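Local coordinates for putative branched-chain amino acid ABC transporter (Rhodospirillum rubrum ATCC 11170, PDB 3HUT), which probably binds branched-chain or related amino acids as the extracellular solute receptor of an ABC importer, in the manner of the leucine-binding protein family, at residues Gly21-Phe24 / Gln25-Ala28; His106-Tyr109 / Ile110-Ser113; Met289-Ala292 / Val293-Gly297. All coordinates share one frame; numbering follows the deposited sequence.

Interaction 1: Gly21-Phe24 / Gln25-Ala28; sequences GRVF and QEAA
Phe-24 O accepts the amide of Ala-28 at 2.8 Å from N, the shortest of four successive i to i+4 bonds that run through this turn of helix 18-37. That helix is the crossover of a beta-alpha-beta unit joining parallel strands 5-11 and 46-52 in one lobe of the periplasmic binding protein fold. Gln-25 N, Glu-26 N and Ala-27 N reach back in the same way to Gly-21 O, Arg-22 O and Val-23 O. The bond from Ala-27 N is the straightest at its hydrogen, with an N-H...O angle of 162°, yet the donor stands above the carbonyl plane of Val-23 instead of on a lone pair.

Side chains then settle over these carbonyls. Glu-26 carries CG anti to its own carbonyl carbon (chi1 -65°), a setting that lays the methylene against the preceding turn, with CG 3.1 Å from Arg-22 O. Beyond CG the chain stays extended and passes obliquely across Val-23. Its OE1 has a weak hydrogen bond with the hydroxyl of Tyr-267, outside the turn, and Tyr-271 makes another weak one to the Glu-26 carbonyl.

The buried side of the turn is apolar. The Phe-24 ring packs against Tyr-9 and Leu-11 of strand 5-11 and against Phe-80, while Ala-27 and Ala-28 meet Tyr-283 and Val-286 of helix 277-296. The small methyls sit close to the helix backbone: Ala-28 CB is 3.2 Å from Phe-24 O, and Ala-27 CB is 3.4 Å from Val-23 O. On the more exposed flank, Val-23 CG1 lies 4.0 Å from Glu-26 OE1.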
loop_
_atom_site.group_PDB
_atom_site.type_symbol
_atom_site.label_atom_id
_atom_site.label_comp_id
_atom_site.label_asym_id
_atom_site.label_seq_id
_atom_site.Cartn_x
_atom_site.Cartn_y
_atom_site.Cartn_z
ATOM N N GLY A 21 3.735 14.661 -1.309
ATOM C CA GLY A 21 3.842 15.085 -2.693
ATOM C C GLY A 21 5.302 15.138 -3.084
ATOM O O GLY A 21 5.673 14.827 -4.218
ATOM N N ARG A 22 6.144 15.528 -2.133
ATOM C CA ARG A 22 7.567 15.612 -2.401
ATOM C C ARG A 22 8.196 14.253 -2.702
ATOM O O ARG A 22 8.976 14.133 -3.647
ATOM C CB ARG A 22 8.289 16.304 -1.234
ATOM C CG ARG A 22 8.066 17.821 -1.214
ATOM C CD ARG A 22 9.027 18.539 -0.264
ATOM N NE ARG A 22 8.759 18.254 1.143
ATOM C CZ ARG A 22 7.858 18.893 1.885
ATOM N NH1 ARG A 22 7.123 19.867 1.358
ATOM N NH2 ARG A 22 7.705 18.570 3.163
ATOM N N VAL A 23 7.852 13.223 -1.932
ATOM C CA VAL A 23 8.438 11.910 -2.185
ATOM C C VAL A 23 7.846 11.291 -3.451
ATOM O O VAL A 23 8.470 10.444 -4.084
ATOM C CB VAL A 23 8.267 10.946 -0.972
ATOM C CG1 VAL A 23 8.912 11.568 0.263
ATOM C CG2 VAL A 23 6.802 10.635 -0.720
ATOM N N PHE A 24 6.643 11.725 -3.818
ATOM C CA PHE A 24 5.998 11.244 -5.036
ATOM C C PHE A 24 6.819 11.754 -6.214
ATOM O O PHE A 24 7.094 11.025 -7.168
ATOM C CB PHE A 24 4.574 11.805 -5.157
ATOM C CG PHE A 24 3.521 10.992 -4.451
ATOM C CD1 PHE A 24 3.860 9.900 -3.652
ATOM C CD2 PHE A 24 2.175 11.332 -4.586
ATOM C CE1 PHE A 24 2.872 9.157 -2.997
ATOM C CE2 PHE A 24 1.184 10.597 -3.938
ATOM C CZ PHE A 24 1.532 9.508 -3.141
ATOM N N GLN A 25 7.201 13.023 -6.137
ATOM C CA GLN A 25 7.976 13.651 -7.196
ATOM C C GLN A 25 9.394 13.088 -7.264
ATOM O O GLN A 25 9.955 12.944 -8.346
ATOM C CB GLN A 25 7.998 15.168 -6.990
ATOM C CG GLN A 25 8.598 15.950 -8.144
ATOM C CD GLN A 25 8.120 17.392 -8.174
ATOM O OE1 GLN A 25 8.150 18.088 -7.159
ATOM N NE2 GLN A 25 7.677 17.846 -9.344
ATOM N N GLU A 26 9.973 12.764 -6.112
ATOM C CA GLU A 26 11.318 12.201 -6.093
ATOM C C GLU A 26 11.293 10.836 -6.782
ATOM O O GLU A 26 12.144 10.528 -7.614
ATOM C CB GLU A 26 11.817 12.047 -4.655
ATOM C CG GLU A 26 12.011 13.366 -3.915
ATOM C CD GLU A 26 12.645 13.179 -2.549
ATOM O OE1 GLU A 26 12.237 12.250 -1.821
ATOM O OE2 GLU A 26 13.548 13.967 -2.196
ATOM N N ALA A 27 10.298 10.028 -6.436
ATOM C CA ALA A 27 10.151 8.700 -7.015
ATOM C C ALA A 27 9.795 8.788 -8.495
ATOM O O ALA A 27 10.337 8.045 -9.318
ATOM C CB ALA A 27 9.078 7.924 -6.262
ATOM N N ALA A 28 8.886 9.698 -8.832
ATOM C CA ALA A 28 8.457 9.879 -10.218
ATOM C C ALA A 28 9.638 10.183 -11.129
ATOM O O ALA A 28 9.790 9.584 -12.198
ATOM C CB ALA A 28 7.436 11.009 -10.308
#

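Interaction 2: His106-Tyr109 / Ile110-Ser113; sequences HPDY and IKIS
Tyr-109 and Ile-112 are the first and last residues of a type I beta turn, in the loop that links parallel strands 99-101 and 116-118 in one lobe of the periplasmic binding protein fold. The turn is only lightly tied: Ile-112 N to Tyr-109 O is a weak bond of 3.3 Å, though nearly straight at the hydrogen (164°), and Lys-111 N to Asp-108 O is weak and more bent.

The tight part centres on buried Tyr-109 and Ile-110, with Ile-112 laid across the turn: its CG1 branch folds back to place CD1 3.3 Å from Tyr-109 O and 3.9 Å from Tyr-109 CD1, and the two side chains pass at a slant. The tyrosine ring, thrown inward with CG opposite the backbone N (chi1 163°), lies among Ser-85 and Met-86 of helix 82-95 and residues of both strands, and its hydroxyl bonds to the carbonyl of Phe-117. A leucine in place of Tyr-109 would probably leave the Phe-117 carbonyl without this hydroxyl partner and open a gap beside Ile-112 CD1. Ile-110 tucks its CG2 methyl 3.4 Å from Pro-107 O.

The outer side is looser. Lys-111 is exposed and bends at its last torsion, yet NZ stays 4.8 Å from Asp-108 OD1, too far for a salt bridge, so any attraction between these opposite charges is probably weak. Before the turn, the His-106 ring has Pro-107 CD over one face, and Asp-108 N, at the ring's edge and 11° out of its plane, donates to His-106 ND1 at 2.8 Å.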
loop_
_atom_site.group_PDB
_atom_site.type_symbol
_atom_site.label_atom_id
_atom_site.label_comp_id
_atom_site.label_asym_id
_atom_site.label_seq_id
_atom_site.Cartn_x
_atom_site.Cartn_y
_atom_site.Cartn_z
ATOM N N HIS A 106 -8.956 3.761 -0.153
ATOM C CA HIS A 106 -10.343 3.591 0.273
ATOM C C HIS A 106 -11.146 2.718 -0.692
ATOM O O HIS A 106 -11.104 2.914 -1.902
ATOM C CB HIS A 106 -11.020 4.951 0.424
ATOM C CG HIS A 106 -12.361 4.881 1.082
ATOM N ND1 HIS A 106 -13.462 4.322 0.468
ATOM C CD2 HIS A 106 -12.766 5.249 2.321
ATOM C CE1 HIS A 106 -14.487 4.346 1.301
ATOM N NE2 HIS A 106 -14.092 4.904 2.432
ATOM N N PRO A 107 -11.885 1.734 -0.163
ATOM C CA PRO A 107 -12.689 0.842 -1.004
ATOM C C PRO A 107 -13.512 1.552 -2.080
ATOM O O PRO A 107 -13.548 1.114 -3.223
ATOM C CB PRO A 107 -13.575 0.131 0.010
ATOM C CG PRO A 107 -12.665 -0.002 1.194
ATOM C CD PRO A 107 -12.022 1.379 1.260
ATOM N N ASP A 108 -14.161 2.653 -1.710
ATOM C CA ASP A 108 -15.016 3.398 -2.639
ATOM C C ASP A 108 -14.338 4.094 -3.810
ATOM O O ASP A 108 -14.986 4.388 -4.812
ATOM C CB ASP A 108 -15.853 4.431 -1.880
ATOM C CG ASP A 108 -16.817 3.794 -0.903
ATOM O OD1 ASP A 108 -17.025 2.566 -0.980
ATOM O OD2 ASP A 108 -17.376 4.525 -0.062
ATOM N N TYR A 109 -13.045 4.370 -3.695
ATOM C CA TYR A 109 -12.344 5.041 -4.778
ATOM C C TYR A 109 -12.377 4.248 -6.090
ATOM O O TYR A 109 -12.610 4.811 -7.166
ATOM C CB TYR A 109 -10.891 5.301 -4.377
ATOM C CG TYR A 109 -10.003 5.620 -5.551
ATOM C CD1 TYR A 109 -10.027 6.879 -6.152
ATOM C CD2 TYR A 109 -9.161 4.649 -6.086
ATOM C CE1 TYR A 109 -9.223 7.160 -7.263
ATOM C CE2 TYR A 109 -8.363 4.917 -7.194
ATOM C CZ TYR A 109 -8.399 6.172 -7.777
ATOM O OH TYR A 109 -7.617 6.419 -8.880
ATOM N N ILE A 110 -12.147 2.943 -5.999
ATOM C CA ILE A 110 -12.136 2.085 -7.183
ATOM C C ILE A 110 -13.534 1.950 -7.812
ATOM O O ILE A 110 -13.660 1.629 -8.996
ATOM C CB ILE A 110 -11.583 0.668 -6.829
ATOM C CG1 ILE A 110 -11.023 -0.016 -8.077
ATOM C CG2 ILE A 110 -12.675 -0.189 -6.208
ATOM C CD1 ILE A 110 -9.677 0.537 -8.521
ATOM N N LYS A 111 -14.574 2.220 -7.027
ATOM C CA LYS A 111 -15.953 2.106 -7.503
ATOM C C LYS A 111 -16.496 3.326 -8.251
ATOM O O LYS A 111 -17.591 3.276 -8.810
ATOM C CB LYS A 111 -16.887 1.796 -6.328
ATOM C CG LYS A 111 -16.722 0.402 -5.726
ATOM C CD LYS A 111 -17.699 0.206 -4.564
ATOM C CE LYS A 111 -17.685 -1.221 -4.032
ATOM N NZ LYS A 111 -16.400 -1.594 -3.378
ATOM N N ILE A 112 -15.743 4.421 -8.257
ATOM C CA ILE A 112 -16.181 5.640 -8.930
ATOM C C ILE A 112 -16.585 5.407 -10.381
ATOM O O ILE A 112 -17.670 5.811 -10.801
ATOM C CB ILE A 112 -15.082 6.715 -8.892
ATOM C CG1 ILE A 112 -14.887 7.190 -7.453
ATOM C CG2 ILE A 112 -15.454 7.880 -9.793
ATOM C CD1 ILE A 112 -13.608 7.978 -7.237
ATOM N N SER A 113 -15.710 4.758 -11.141
ATOM C CA SER A 113 -15.971 4.488 -12.551
ATOM C C SER A 113 -14.914 3.523 -13.085
ATOM O O SER A 113 -13.980 3.159 -12.372
ATOM C CB SER A 113 -15.922 5.792 -13.354
ATOM O OG SER A 113 -14.581 6.200 -13.576
#

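Interaction 3: Met289-Ala292 / Val293-Gly297; sequences MLAA and VGRAG
Met-289 O, Leu-290 O, Ala-291 O and Ala-292 O each accept the amide four residues on, in regular alpha-helical geometry, as helix 277-296 runs to its C-terminal end in the periplasmic binding protein fold. The bond from Val-293 N to Met-289 O, at 2.9 Å, lies in the carbonyl plane; the other three donors are tilted from theirs. Gly-297 then leaves the helix with a positive phi of 87°, a backbone setting in which a CB would jam against the carbonyl oxygen of Ala-296.

Val-293 faces the interior. Its CG2 methyl, anti to its own carbonyl carbon, rests 3.2 Å from Met-289 O, whereas the side chain of Met-289, present as selenomethionine, comes no closer than CG to Val-293 CG2 at 4.5 Å. Both residues reach strand 5-11 and helix 302-310: Met-289 touches Leu-7 and Leu-309, and Val-293 touches Leu-5 and Leu-305. Leu-290 shares Leu-7 with Met-289 and also meets Leu-32 and Phe-35 of helix 18-37.

Arg-295 occupies the exposed flank and folds back along the helix. A bend at chi3 (-66°) turns the guanidinium so that one face covers the backbone of the previous turn, with Ala-291 O and Ala-292 CA both beneath it toward the rim. NH2 is anchored beyond this turn by a hydrogen bond to the Ala-308 carbonyl of helix 302-310, which probably fixes the rotation of the flat group. The small alanine side chains probably allow this close approach, and Ala-291 CB is 3.9 Å from Arg-295 NH1.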
loop_
_atom_site.group_PDB
_atom_site.type_symbol
_atom_site.label_atom_id
_atom_site.label_comp_id
_atom_site.label_asym_id
_atom_site.label_seq_id
_atom_site.Cartn_x
_atom_site.Cartn_y
_atom_site.Cartn_z
HETATM N N MSE A 289 2.058 3.054 -14.977
HETATM C CA MSE A 289 1.501 3.945 -15.991
HETATM C C MSE A 289 2.349 3.941 -17.263
HETATM O O MSE A 289 1.829 3.769 -18.366
HETATM C CB MSE A 289 1.410 5.370 -15.435
HETATM C CG MSE A 289 0.841 6.400 -16.402
HETATM SE SE MSE A 289 -1.026 6.104 -16.835
HETATM C CE MSE A 289 -1.829 6.975 -15.301
ATOM N N LEU A 290 3.657 4.121 -17.106
ATOM C CA LEU A 290 4.562 4.148 -18.245
ATOM C C LEU A 290 4.557 2.842 -19.032
ATOM O O LEU A 290 4.579 2.849 -20.259
ATOM C CB LEU A 290 5.983 4.485 -17.778
ATOM C CG LEU A 290 6.167 5.914 -17.252
ATOM C CD1 LEU A 290 7.564 6.090 -16.660
ATOM C CD2 LEU A 290 5.938 6.900 -18.392
ATOM N N ALA A 291 4.526 1.715 -18.334
ATOM C CA ALA A 291 4.502 0.429 -19.019
ATOM C C ALA A 291 3.226 0.348 -19.860
ATOM O O ALA A 291 3.249 -0.132 -20.990
ATOM C CB ALA A 291 4.544 -0.715 -18.009
ATOM N N ALA A 292 2.119 0.829 -19.304
ATOM C CA ALA A 292 0.842 0.813 -20.016
ATOM C C ALA A 292 0.929 1.701 -21.261
ATOM O O ALA A 292 0.444 1.335 -22.336
ATOM C CB ALA A 292 -0.272 1.298 -19.094
ATOM N N VAL A 293 1.543 2.872 -21.116
ATOM C CA VAL A 293 1.702 3.778 -22.250
ATOM C C VAL A 293 2.577 3.069 -23.287
ATOM O O VAL A 293 2.319 3.136 -24.490
ATOM C CB VAL A 293 2.384 5.112 -21.835
ATOM C CG1 VAL A 293 2.569 6.003 -23.060
ATOM C CG2 VAL A 293 1.538 5.838 -20.789
ATOM N N GLY A 294 3.611 2.387 -22.808
ATOM C CA GLY A 294 4.498 1.661 -23.696
ATOM C C GLY A 294 3.740 0.656 -24.548
ATOM O O GLY A 294 3.996 0.522 -25.747
ATOM N N ARG A 295 2.807 -0.064 -23.934
ATOM C CA ARG A 295 2.024 -1.044 -24.674
ATOM C C ARG A 295 1.033 -0.359 -25.607
ATOM O O ARG A 295 0.766 -0.848 -26.701
ATOM C CB ARG A 295 1.283 -1.981 -23.714
ATOM C CG ARG A 295 2.210 -2.899 -22.927
ATOM C CD ARG A 295 1.426 -4.002 -22.237
ATOM N NE ARG A 295 0.533 -3.499 -21.201
ATOM C CZ ARG A 295 0.914 -3.193 -19.964
ATOM N NH1 ARG A 295 2.185 -3.335 -19.595
ATOM N NH2 ARG A 295 0.018 -2.761 -19.086
ATOM N N ALA A 296 0.495 0.779 -25.179
ATOM C CA ALA A 296 -0.454 1.519 -26.003
ATOM C C ALA A 296 0.253 2.106 -27.226
ATOM O O ALA A 296 -0.356 2.274 -28.282
ATOM C CB ALA A 296 -1.110 2.631 -25.187
ATOM N N GLY A 297 1.537 2.422 -27.073
ATOM C CA GLY A 297 2.303 2.967 -28.182
ATOM C C GLY A 297 2.233 4.476 -28.362
ATOM O O GLY A 297 1.516 5.161 -27.634
#

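Interactions 1 and 3 lie on helices 18-37 and 277-296, which pack on each other and both touch strand 5-11. The centres of interactions 1 and 3 are about 20 Å apart and their nearest atoms about 6 Å, so intervening residues carry the link. Interaction 2 lies elsewhere on the lobe, in the loop before strand 116-118 at one border of the five-stranded parallel sheet; its nearest atoms are about 11 Å from interaction 1 and about 9 Å from interaction 3. The three contacts do not touch directly. In this family the ligand probably binds in the cleft between the two lobes, and no residue of the three contacts is assigned to that site.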